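Local coordinates for protein glutamyl-tRNA(Gln) amidotransferase subunit B, mitochondrial (PDB 4N0H) that forms the GatB-family subunit of a mitochondrial amidotransferase complex from yeast, in which it assembles with the subunit F chain, at residues E19-L30 and L162-V173; F70-L78 and Y191-I200. All blocks are in the same frame, centred on the assembly; numbering follows the deposited sequence.

Contact 1. Residues E19-L30 and L162-V173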
loop_
_atom_site.group_PDB
_atom_site.type_symbol
_atom_site.label_atom_id
_atom_site.label_comp_id
_atom_site.label_asym_id
_atom_site.label_seq_id
_atom_site.Cartn_x
_atom_site.Cartn_y
_atom_site.Cartn_z
ATOM N N GLU B 19 11.774 14.498 24.749
ATOM C CA GLU B 19 10.971 14.178 23.576
ATOM C C GLU B 19 9.552 14.663 23.829
ATOM O O GLU B 19 8.846 14.127 24.687
ATOM C CB GLU B 19 10.986 12.678 23.304
ATOM C CG GLU B 19 12.369 12.135 22.998
ATOM C CD GLU B 19 12.401 10.623 22.932
ATOM O OE1 GLU B 19 11.319 9.997 22.987
ATOM O OE2 GLU B 19 13.513 10.060 22.827
ATOM N N ILE B 20 9.144 15.694 23.096
ATOM C CA ILE B 20 7.869 16.351 23.354
ATOM C C ILE B 20 6.863 16.174 22.223
ATOM O O ILE B 20 7.070 16.649 21.106
ATOM C CB ILE B 20 8.048 17.854 23.638
ATOM C CG1 ILE B 20 9.018 18.064 24.804
ATOM C CG2 ILE B 20 6.703 18.493 23.943
ATOM C CD1 ILE B 20 9.248 19.521 25.162
ATOM N N HIS B 21 5.767 15.489 22.528
ATOM C CA HIS B 21 4.688 15.320 21.572
ATOM C C HIS B 21 3.653 16.402 21.797
ATOM O O HIS B 21 3.255 16.675 22.929
ATOM C CB HIS B 21 4.057 13.935 21.697
ATOM C CG HIS B 21 4.956 12.825 21.254
ATOM N ND1 HIS B 21 6.014 12.375 22.013
ATOM C CD2 HIS B 21 4.959 12.080 20.124
ATOM C CE1 HIS B 21 6.628 11.397 21.372
ATOM N NE2 HIS B 21 6.008 11.200 20.223
ATOM N N THR B 22 3.224 17.026 20.709
ATOM C CA THR B 22 2.304 18.145 20.790
ATOM C C THR B 22 1.157 17.992 19.795
ATOM O O THR B 22 1.379 17.877 18.592
ATOM C CB THR B 22 3.049 19.471 20.538
ATOM O OG1 THR B 22 3.735 19.867 21.733
ATOM C CG2 THR B 22 2.084 20.556 20.148
ATOM N N GLN B 23 -0.070 17.979 20.308
ATOM C CA GLN B 23 -1.251 17.926 19.460
ATOM C C GLN B 23 -1.436 19.252 18.744
ATOM O O GLN B 23 -1.502 20.300 19.384
ATOM C CB GLN B 23 -2.507 17.618 20.283
ATOM C CG GLN B 23 -2.634 16.178 20.733
ATOM C CD GLN B 23 -3.997 15.864 21.328
ATOM O OE1 GLN B 23 -4.623 16.714 21.964
ATOM N NE2 GLN B 23 -4.466 14.638 21.117
ATOM N N LEU B 24 -1.518 19.205 17.419
ATOM C CA LEU B 24 -1.780 20.403 16.630
ATOM C C LEU B 24 -3.264 20.751 16.659
ATOM O O LEU B 24 -4.117 19.865 16.650
ATOM C CB LEU B 24 -1.311 20.212 15.185
ATOM C CG LEU B 24 0.186 19.960 14.987
ATOM C CD1 LEU B 24 0.544 20.014 13.511
ATOM C CD2 LEU B 24 1.018 20.958 15.783
ATOM N N ASN B 25 -3.576 22.041 16.700
ATOM C CA ASN B 25 -4.971 22.458 16.638
ATOM C C ASN B 25 -5.392 22.886 15.234
ATOM O O ASN B 25 -5.950 23.963 15.033
ATOM C CB ASN B 25 -5.302 23.529 17.690
ATOM C CG ASN B 25 -4.317 24.677 17.695
ATOM O OD1 ASN B 25 -4.024 25.253 18.746
ATOM N ND2 ASN B 25 -3.794 25.019 16.523
ATOM N N THR B 26 -5.101 22.032 14.262
ATOM C CA THR B 26 -5.671 22.175 12.935
ATOM C C THR B 26 -7.164 21.913 13.062
ATOM O O THR B 26 -7.602 21.235 13.995
ATOM C CB THR B 26 -5.066 21.154 11.959
ATOM O OG1 THR B 26 -5.230 19.839 12.497
ATOM C CG2 THR B 26 -3.580 21.426 11.757
ATOM N N LYS B 27 -7.947 22.450 12.135
ATOM C CA LYS B 27 -9.390 22.245 12.169
ATOM C C LYS B 27 -9.742 20.763 12.026
ATOM O O LYS B 27 -10.606 20.245 12.737
ATOM C CB LYS B 27 -10.076 23.058 11.072
ATOM C CG LYS B 27 -11.593 22.973 11.101
ATOM C CD LYS B 27 -12.204 23.869 10.038
ATOM C CE LYS B 27 -11.622 23.567 8.666
ATOM N NZ LYS B 27 -12.134 24.502 7.622
ATOM N N ASN B 28 -9.061 20.087 11.109
ATOM C CA ASN B 28 -9.329 18.682 10.841
ATOM C C ASN B 28 -8.103 17.816 11.099
ATOM O O ASN B 28 -7.051 18.331 11.465
ATOM C CB ASN B 28 -9.858 18.512 9.416
ATOM C CG ASN B 28 -11.161 19.264 9.199
ATOM O OD1 ASN B 28 -11.978 19.384 10.117
ATOM N ND2 ASN B 28 -11.355 19.789 7.994
ATOM N N LYS B 29 -8.247 16.506 10.921
ATOM C CA LYS B 29 -7.202 15.561 11.298
ATOM C C LYS B 29 -6.069 15.481 10.279
ATOM O O LYS B 29 -6.069 16.199 9.289
ATOM C CB LYS B 29 -7.794 14.179 11.539
ATOM C CG LYS B 29 -8.751 14.116 12.720
ATOM C CD LYS B 29 -9.090 12.661 13.018
ATOM C CE LYS B 29 -10.196 12.529 14.043
ATOM N NZ LYS B 29 -10.413 11.085 14.349
ATOM N N LEU B 30 -5.109 14.598 10.536
ATOM C CA LEU B 30 -3.863 14.550 9.761
ATOM C C LEU B 30 -3.999 13.925 8.360
ATOM O O LEU B 30 -3.589 14.523 7.362
ATOM C CB LEU B 30 -2.774 13.824 10.561
ATOM C CG LEU B 30 -1.381 13.806 9.932
ATOM C CD1 LEU B 30 -0.939 15.227 9.599
ATOM C CD2 LEU B 30 -0.368 13.140 10.858
ATOM N N LEU B 162 -12.060 6.207 19.027
ATOM C CA LEU B 162 -11.139 6.577 17.954
ATOM C C LEU B 162 -11.272 8.040 17.514
ATOM O O LEU B 162 -10.734 8.426 16.476
ATOM C CB LEU B 162 -11.290 5.623 16.758
ATOM C CG LEU B 162 -10.935 4.157 17.050
ATOM C CD1 LEU B 162 -11.177 3.250 15.834
ATOM C CD2 LEU B 162 -9.491 4.029 17.543
ATOM N N ASN B 163 -11.980 8.851 18.303
ATOM C CA ASN B 163 -12.078 10.283 18.018
ATOM C C ASN B 163 -10.688 10.914 17.918
ATOM O O ASN B 163 -10.455 11.794 17.092
ATOM C CB ASN B 163 -12.893 11.029 19.093
ATOM C CG ASN B 163 -14.403 10.937 18.877
ATOM O OD1 ASN B 163 -14.878 10.564 17.806
ATOM N ND2 ASN B 163 -15.161 11.293 19.903
ATOM N N ARG B 164 -9.767 10.460 18.764
ATOM C CA ARG B 164 -8.433 11.049 18.816
ATOM C C ARG B 164 -7.471 10.390 17.822
ATOM O O ARG B 164 -6.387 10.904 17.565
ATOM C CB ARG B 164 -7.865 10.970 20.235
ATOM C CG ARG B 164 -6.637 11.840 20.464
ATOM C CD ARG B 164 -5.997 11.559 21.816
ATOM N NE ARG B 164 -5.296 10.276 21.834
ATOM C CZ ARG B 164 -4.768 9.736 22.928
ATOM N NH1 ARG B 164 -4.142 8.568 22.859
ATOM N NH2 ARG B 164 -4.866 10.366 24.094
ATOM N N SER B 165 -7.868 9.252 17.265
ATOM C CA SER B 165 -7.031 8.582 16.280
ATOM C C SER B 165 -6.910 9.473 15.055
ATOM O O SER B 165 -7.901 10.055 14.618
ATOM C CB SER B 165 -7.624 7.230 15.892
ATOM O OG SER B 165 -6.701 6.486 15.116
ATOM N N ASN B 166 -5.687 9.602 14.542
ATOM C CA ASN B 166 -5.405 10.377 13.334
ATOM C C ASN B 166 -5.357 11.899 13.564
ATOM O O ASN B 166 -5.260 12.680 12.620
ATOM C CB ASN B 166 -6.377 9.991 12.207
ATOM C CG ASN B 166 -5.952 10.514 10.860
ATOM O OD1 ASN B 166 -4.763 10.594 10.557
ATOM N ND2 ASN B 166 -6.926 10.879 10.042
ATOM N N VAL B 167 -5.411 12.314 14.828
ATOM C CA VAL B 167 -5.155 13.709 15.193
ATOM C C VAL B 167 -3.676 14.020 14.922
ATOM O O VAL B 167 -2.814 13.188 15.196
ATOM C CB VAL B 167 -5.511 13.960 16.680
ATOM C CG1 VAL B 167 -4.873 15.250 17.218
ATOM C CG2 VAL B 167 -7.033 13.972 16.870
ATOM N N PRO B 168 -3.374 15.209 14.367
ATOM C CA PRO B 168 -1.974 15.503 14.041
ATOM C C PRO B 168 -1.130 15.811 15.274
ATOM O O PRO B 168 -1.576 16.526 16.171
ATOM C CB PRO B 168 -2.059 16.760 13.158
ATOM C CG PRO B 168 -3.515 16.996 12.901
ATOM C CD PRO B 168 -4.270 16.315 13.995
ATOM N N LEU B 169 0.080 15.263 15.304
ATOM C CA LEU B 169 1.054 15.556 16.345
ATOM C C LEU B 169 2.335 16.062 15.700
ATOM O O LEU B 169 2.646 15.710 14.560
ATOM C CB LEU B 169 1.393 14.293 17.145
ATOM C CG LEU B 169 0.270 13.519 17.837
ATOM C CD1 LEU B 169 0.798 12.221 18.439
ATOM C CD2 LEU B 169 -0.337 14.384 18.905
ATOM N N ILE B 170 3.074 16.891 16.428
ATOM C CA ILE B 170 4.470 17.131 16.096
ATOM C C ILE B 170 5.335 16.642 17.250
ATOM O O ILE B 170 5.106 17.001 18.405
ATOM C CB ILE B 170 4.767 18.609 15.810
ATOM C CG1 ILE B 170 4.135 19.032 14.486
ATOM C CG2 ILE B 170 6.265 18.845 15.756
ATOM C CD1 ILE B 170 4.551 20.422 14.033
ATOM N N GLU B 171 6.309 15.795 16.941
ATOM C CA GLU B 171 7.260 15.360 17.948
ATOM C C GLU B 171 8.537 16.168 17.807
ATOM O O GLU B 171 9.135 16.217 16.731
ATOM C CB GLU B 171 7.573 13.869 17.821
ATOM C CG GLU B 171 8.598 13.385 18.840
ATOM C CD GLU B 171 9.017 11.939 18.633
ATOM O OE1 GLU B 171 10.047 11.530 19.211
ATOM O OE2 GLU B 171 8.319 11.207 17.900
ATOM N N LEU B 172 8.946 16.804 18.898
ATOM C CA LEU B 172 10.197 17.547 18.927
ATOM C C LEU B 172 11.207 16.813 19.796
ATOM O O LEU B 172 10.936 16.511 20.957
ATOM C CB LEU B 172 9.962 18.968 19.449
ATOM C CG LEU B 172 11.178 19.885 19.601
ATOM C CD1 LEU B 172 10.835 21.289 19.159
ATOM C CD2 LEU B 172 11.684 19.889 21.037
ATOM N N VAL B 173 12.368 16.515 19.228
ATOM C CA VAL B 173 13.427 15.868 19.988
ATOM C C VAL B 173 14.616 16.815 20.154
ATOM O O VAL B 173 15.190 17.292 19.170
ATOM C CB VAL B 173 13.892 14.569 19.312
ATOM C CG1 VAL B 173 14.853 13.810 20.220
ATOM C CG2 VAL B 173 12.697 13.703 18.961
HETATM O O HOH W 1 6.260 18.914 20.085
#
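P168 and K29 bury more surface here than any other residues, and both work where the paired strands give way to loops. The P168 ring is wedged among three residues of the opposite segment: its CB meets L30 CB at 4.0 Å, its CG meets T26 OG1 at 3.3 Å, and its CB also meets L24 CB at 4.1 Å. Proline suits this place because its carbonyl can still accept a bond from L24 N while its nitrogen has no hydrogen to satisfy. The T26 hydroxyl donates to N28 O through OG1 at 2.6 Å and touches the ring by packing alone.

K29 runs extended alongside the R164–V167 type II turn, every torsion beyond CB close to 180°, bringing NZ to two carbonyls. K29 NZ to S165 O is 2.7 Å, approached nearly end-on; K29 NZ to N163 O is 2.8 Å, with the nitrogen above the carbonyl plane. D53 adds a salt bridge. Next door, L30 N gives N166 O an almost straight bond (N-H...O angle 173°).

N-terminal to L24, residues 19-23 pair antiparallel with 168-173, I20–L172 and T22–I170 forming the hydrogen-bonded pairs. In the non-hydrogen-bonded pair between them, E171 CG lies over one face of the H21 ring, 3.9 Å from its centroid. A water donates to I20 O and I170 O, two acceptors 3.4 Å apart that could not bond each other.

The buried ammonium of K29 thus gathers two carbonyls and a carboxylate, an environment expected to favour its charged form and hold the turn against segment 19-30.

Contact 2. Residues F70-L78 and Y191-I200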
loop_
_atom_site.group_PDB
_atom_site.type_symbol
_atom_site.label_atom_id
_atom_site.label_comp_id
_atom_site.label_asym_id
_atom_site.label_seq_id
_atom_site.Cartn_x
_atom_site.Cartn_y
_atom_site.Cartn_z
ATOM N N PHE B 70 1.737 24.429 9.811
ATOM C CA PHE B 70 2.022 24.506 11.236
ATOM C C PHE B 70 3.456 24.068 11.503
ATOM O O PHE B 70 4.177 24.717 12.254
ATOM C CB PHE B 70 1.046 23.642 12.049
ATOM C CG PHE B 70 -0.300 24.282 12.281
ATOM C CD1 PHE B 70 -0.741 25.325 11.483
ATOM C CD2 PHE B 70 -1.124 23.834 13.303
ATOM C CE1 PHE B 70 -1.983 25.908 11.695
ATOM C CE2 PHE B 70 -2.370 24.411 13.526
ATOM C CZ PHE B 70 -2.798 25.451 12.721
ATOM N N ALA B 71 3.873 22.973 10.873
ATOM C CA ALA B 71 5.242 22.493 11.045
ATOM C C ALA B 71 6.275 23.487 10.489
ATOM O O ALA B 71 7.384 23.607 11.016
ATOM C CB ALA B 71 5.416 21.127 10.417
ATOM N N MET B 72 5.911 24.186 9.418
ATOM C CA MET B 72 6.767 25.239 8.871
ATOM C C MET B 72 6.994 26.361 9.884
ATOM O O MET B 72 8.126 26.784 10.113
ATOM C CB MET B 72 6.164 25.814 7.589
ATOM C CG MET B 72 6.744 25.218 6.320
ATOM S SD MET B 72 8.517 25.540 6.226
ATOM C CE MET B 72 8.869 24.937 4.587
ATOM N N LYS B 73 5.910 26.833 10.491
ATOM C CA LYS B 73 5.992 27.930 11.451
ATOM C C LYS B 73 6.886 27.564 12.633
ATOM O O LYS B 73 7.695 28.378 13.090
ATOM C CB LYS B 73 4.598 28.350 11.927
ATOM C CG LYS B 73 3.685 28.812 10.801
ATOM C CD LYS B 73 2.313 29.233 11.309
ATOM C CE LYS B 73 2.374 30.569 12.023
ATOM N NZ LYS B 73 1.040 30.989 12.543
ATOM N N LEU B 74 6.760 26.328 13.107
ATOM C CA LEU B 74 7.589 25.867 14.215
ATOM C C LEU B 74 9.063 25.766 13.818
ATOM O O LEU B 74 9.935 26.184 14.572
ATOM C CB LEU B 74 7.092 24.523 14.750
ATOM C CG LEU B 74 7.914 23.982 15.918
ATOM C CD1 LEU B 74 7.903 24.966 17.096
ATOM C CD2 LEU B 74 7.405 22.617 16.340
ATOM N N SER B 75 9.336 25.210 12.639
ATOM C CA SER B 75 10.709 25.067 12.155
ATOM C C SER B 75 11.384 26.430 12.042
ATOM O O SER B 75 12.536 26.596 12.433
ATOM C CB SER B 75 10.739 24.373 10.791
ATOM O OG SER B 75 10.090 23.115 10.836
ATOM N N LEU B 76 10.650 27.400 11.509
ATOM C CA LEU B 76 11.169 28.750 11.330
ATOM C C LEU B 76 11.463 29.406 12.677
ATOM O O LEU B 76 12.498 30.049 12.853
ATOM C CB LEU B 76 10.181 29.597 10.525
ATOM C CG LEU B 76 10.088 29.258 9.036
ATOM C CD1 LEU B 76 8.952 30.020 8.375
ATOM C CD2 LEU B 76 11.408 29.565 8.348
ATOM N N ALA B 77 10.556 29.227 13.630
ATOM C CA ALA B 77 10.723 29.808 14.958
ATOM C C ALA B 77 11.942 29.237 15.673
ATOM O O ALA B 77 12.590 29.929 16.457
ATOM C CB ALA B 77 9.469 29.597 15.793
ATOM N N LEU B 78 12.253 27.974 15.395
ATOM C CA LEU B 78 13.382 27.296 16.028
ATOM C C LEU B 78 14.688 27.483 15.256
ATOM O O LEU B 78 15.766 27.185 15.768
ATOM C CB LEU B 78 13.099 25.798 16.158
ATOM C CG LEU B 78 11.889 25.362 16.985
ATOM C CD1 LEU B 78 11.700 23.864 16.843
ATOM C CD2 LEU B 78 12.035 25.760 18.453
ATOM N N TYR B 191 8.695 26.530 25.598
ATOM C CA TYR B 191 8.165 25.779 24.466
ATOM C C TYR B 191 6.639 25.846 24.437
ATOM O O TYR B 191 6.039 25.993 23.371
ATOM C CB TYR B 191 8.639 24.327 24.486
ATOM C CG TYR B 191 8.271 23.570 23.230
ATOM C CD1 TYR B 191 8.734 23.991 21.988
ATOM C CD2 TYR B 191 7.462 22.441 23.281
ATOM C CE1 TYR B 191 8.405 23.313 20.834
ATOM C CE2 TYR B 191 7.127 21.751 22.127
ATOM C CZ TYR B 191 7.602 22.196 20.905
ATOM O OH TYR B 191 7.280 21.526 19.750
ATOM N N GLN B 192 6.023 25.744 25.614
ATOM C CA GLN B 192 4.577 25.896 25.751
ATOM C C GLN B 192 4.125 27.255 25.231
ATOM O O GLN B 192 3.194 27.342 24.430
ATOM C CB GLN B 192 4.150 25.756 27.214
ATOM C CG GLN B 192 3.989 24.334 27.699
ATOM C CD GLN B 192 3.420 24.273 29.104
ATOM O OE1 GLN B 192 4.094 24.622 30.072
ATOM N NE2 GLN B 192 2.168 23.843 29.220
ATOM N N ASN B 193 4.781 28.311 25.700
ATOM C CA ASN B 193 4.480 29.660 25.236
ATOM C C ASN B 193 4.636 29.827 23.727
ATOM O O ASN B 193 3.804 30.460 23.077
ATOM C CB ASN B 193 5.351 30.681 25.962
ATOM C CG ASN B 193 4.657 31.273 27.159
ATOM O OD1 ASN B 193 4.593 30.657 28.224
ATOM N ND2 ASN B 193 4.120 32.476 26.991
ATOM N N LEU B 194 5.699 29.251 23.179
ATOM C CA LEU B 194 5.963 29.330 21.744
ATOM C C LEU B 194 4.845 28.718 20.889
ATOM O O LEU B 194 4.353 29.356 19.957
ATOM C CB LEU B 194 7.297 28.660 21.400
ATOM C CG LEU B 194 7.664 28.690 19.912
ATOM C CD1 LEU B 194 7.986 30.113 19.477
ATOM C CD2 LEU B 194 8.820 27.748 19.602
ATOM N N VAL B 195 4.445 27.485 21.195
ATOM C CA VAL B 195 3.435 26.821 20.369
ATOM C C VAL B 195 2.091 27.549 20.439
ATOM O O VAL B 195 1.365 27.607 19.452
ATOM C CB VAL B 195 3.267 25.316 20.706
ATOM C CG1 VAL B 195 4.589 24.581 20.537
ATOM C CG2 VAL B 195 2.725 25.123 22.108
ATOM N N ARG B 196 1.783 28.125 21.598
ATOM C CA ARG B 196 0.560 28.905 21.762
ATOM C C ARG B 196 0.660 30.227 21.006
ATOM O O ARG B 196 -0.306 30.684 20.398
ATOM C CB ARG B 196 0.284 29.168 23.245
ATOM C CG ARG B 196 0.011 27.913 24.063
ATOM C CD ARG B 196 -0.085 28.225 25.553
ATOM N NE ARG B 196 -1.167 29.162 25.843
ATOM C CZ ARG B 196 -2.422 28.803 26.106
ATOM N NH1 ARG B 196 -2.762 27.520 26.123
ATOM N NH2 ARG B 196 -3.338 29.731 26.356
ATOM N N HIS B 197 1.839 30.833 21.045
ATOM C CA HIS B 197 2.078 32.096 20.362
ATOM C C HIS B 197 2.023 31.930 18.843
ATOM O O HIS B 197 1.581 32.829 18.128
ATOM C CB HIS B 197 3.430 32.673 20.782
ATOM C CG HIS B 197 3.675 34.063 20.287
ATOM N ND1 HIS B 197 2.814 35.107 20.549
ATOM C CD2 HIS B 197 4.685 34.583 19.551
ATOM C CE1 HIS B 197 3.283 36.210 19.994
ATOM N NE2 HIS B 197 4.417 35.919 19.382
ATOM N N LEU B 198 2.474 30.777 18.359
ATOM C CA LEU B 198 2.429 30.481 16.928
ATOM C C LEU B 198 1.042 30.020 16.495
ATOM O O LEU B 198 0.784 29.846 15.303
ATOM C CB LEU B 198 3.458 29.408 16.570
ATOM C CG LEU B 198 4.934 29.754 16.762
ATOM C CD1 LEU B 198 5.795 28.536 16.445
ATOM C CD2 LEU B 198 5.321 30.935 15.882
ATOM N N HIS B 199 0.159 29.818 17.473
ATOM C CA HIS B 199 -1.199 29.327 17.231
ATOM C C HIS B 199 -1.233 27.948 16.571
ATOM O O HIS B 199 -2.044 27.708 15.678
ATOM C CB HIS B 199 -2.012 30.326 16.394
ATOM C CG HIS B 199 -2.162 31.671 17.031
ATOM N ND1 HIS B 199 -3.290 32.042 17.731
ATOM C CD2 HIS B 199 -1.328 32.737 17.073
ATOM C CE1 HIS B 199 -3.143 33.277 18.178
ATOM N NE2 HIS B 199 -1.961 33.721 17.792
ATOM N N ILE B 200 -0.362 27.043 17.010
ATOM C CA ILE B 200 -0.342 25.698 16.444
ATOM C C ILE B 200 -0.777 24.635 17.444
ATOM O O ILE B 200 -1.017 23.491 17.067
ATOM C CB ILE B 200 1.046 25.321 15.875
ATOM C CG1 ILE B 200 2.086 25.264 16.997
ATOM C CG2 ILE B 200 1.460 26.303 14.790
ATOM C CD1 ILE B 200 3.461 24.820 16.532
#
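I200 lies across F70, the two side chains sliding past each other in opposite directions, so that the methyl CG2 rests over one face of the ring. This is a CH-pi contact, 4.0 Å from I200 CG2 to the F70 ring centroid and 26° off the normal, displaced toward the rim. The other branch of I200 continues along the helix: CG1 sits between the backbone N and carbonyl carbon (chi1 64°), and CD1 beyond it meets L74 CB at 4.1 Å. A beta-branched residue suits the spot because its two arms serve two neighbours one helical turn apart.

L74, the middle of the apolar layer, swings CG opposite its backbone N and parts its methyls: CD1 packs on L194 CD2 at 3.9 Å, while CD2 approaches Y191 OH at 3.6 Å, the leucine and tyrosine side chains crossing at about a right angle. The small A77 lets L194 and L198 come close, its CB lying 3.9 Å from L198 CD1. L78 CD2 closes the row against L194 CD2.

At the more polar margin, K73 bends at chi3 so that NZ bonds to L198 O at 3.0 Å. That carbonyl lies near the C-terminal end of helix 181-197, where the helix dipole would be expected to favour a positive charge.

H199, with positive phi, forms a Schellman motif there, and I200 follows directly as the apolar residue that turns back against F70. Two helices, their segments 70-78 and 191-197 at 132° between N-to-C directions, thus pack through leucines and a hydrophobic anchor just beyond a Schellman C-cap.

How the contacts relate
The centres of contacts 1 and 2 lie about 14 Å apart, and both belong to the GatB/GatE catalytic domain. Their segments alternate along the chain: strand 14-23 precedes helix 65-78, and strand 168-174 precedes helix 181-197. Each strand of the pair in contact 1 is followed by one of the helices that meet in contact 2. The two helices lie against the mixed sheet, with A71 and L74 reaching I170, and L78 and Y191 reaching L172. Just past the end of strand 14-23 the contacts join, where N25 N probably bonds to I200 O. The sheet face that carries I170 and L172 thus packs on both helices, joining distant parts of the sequence in one apolar layer.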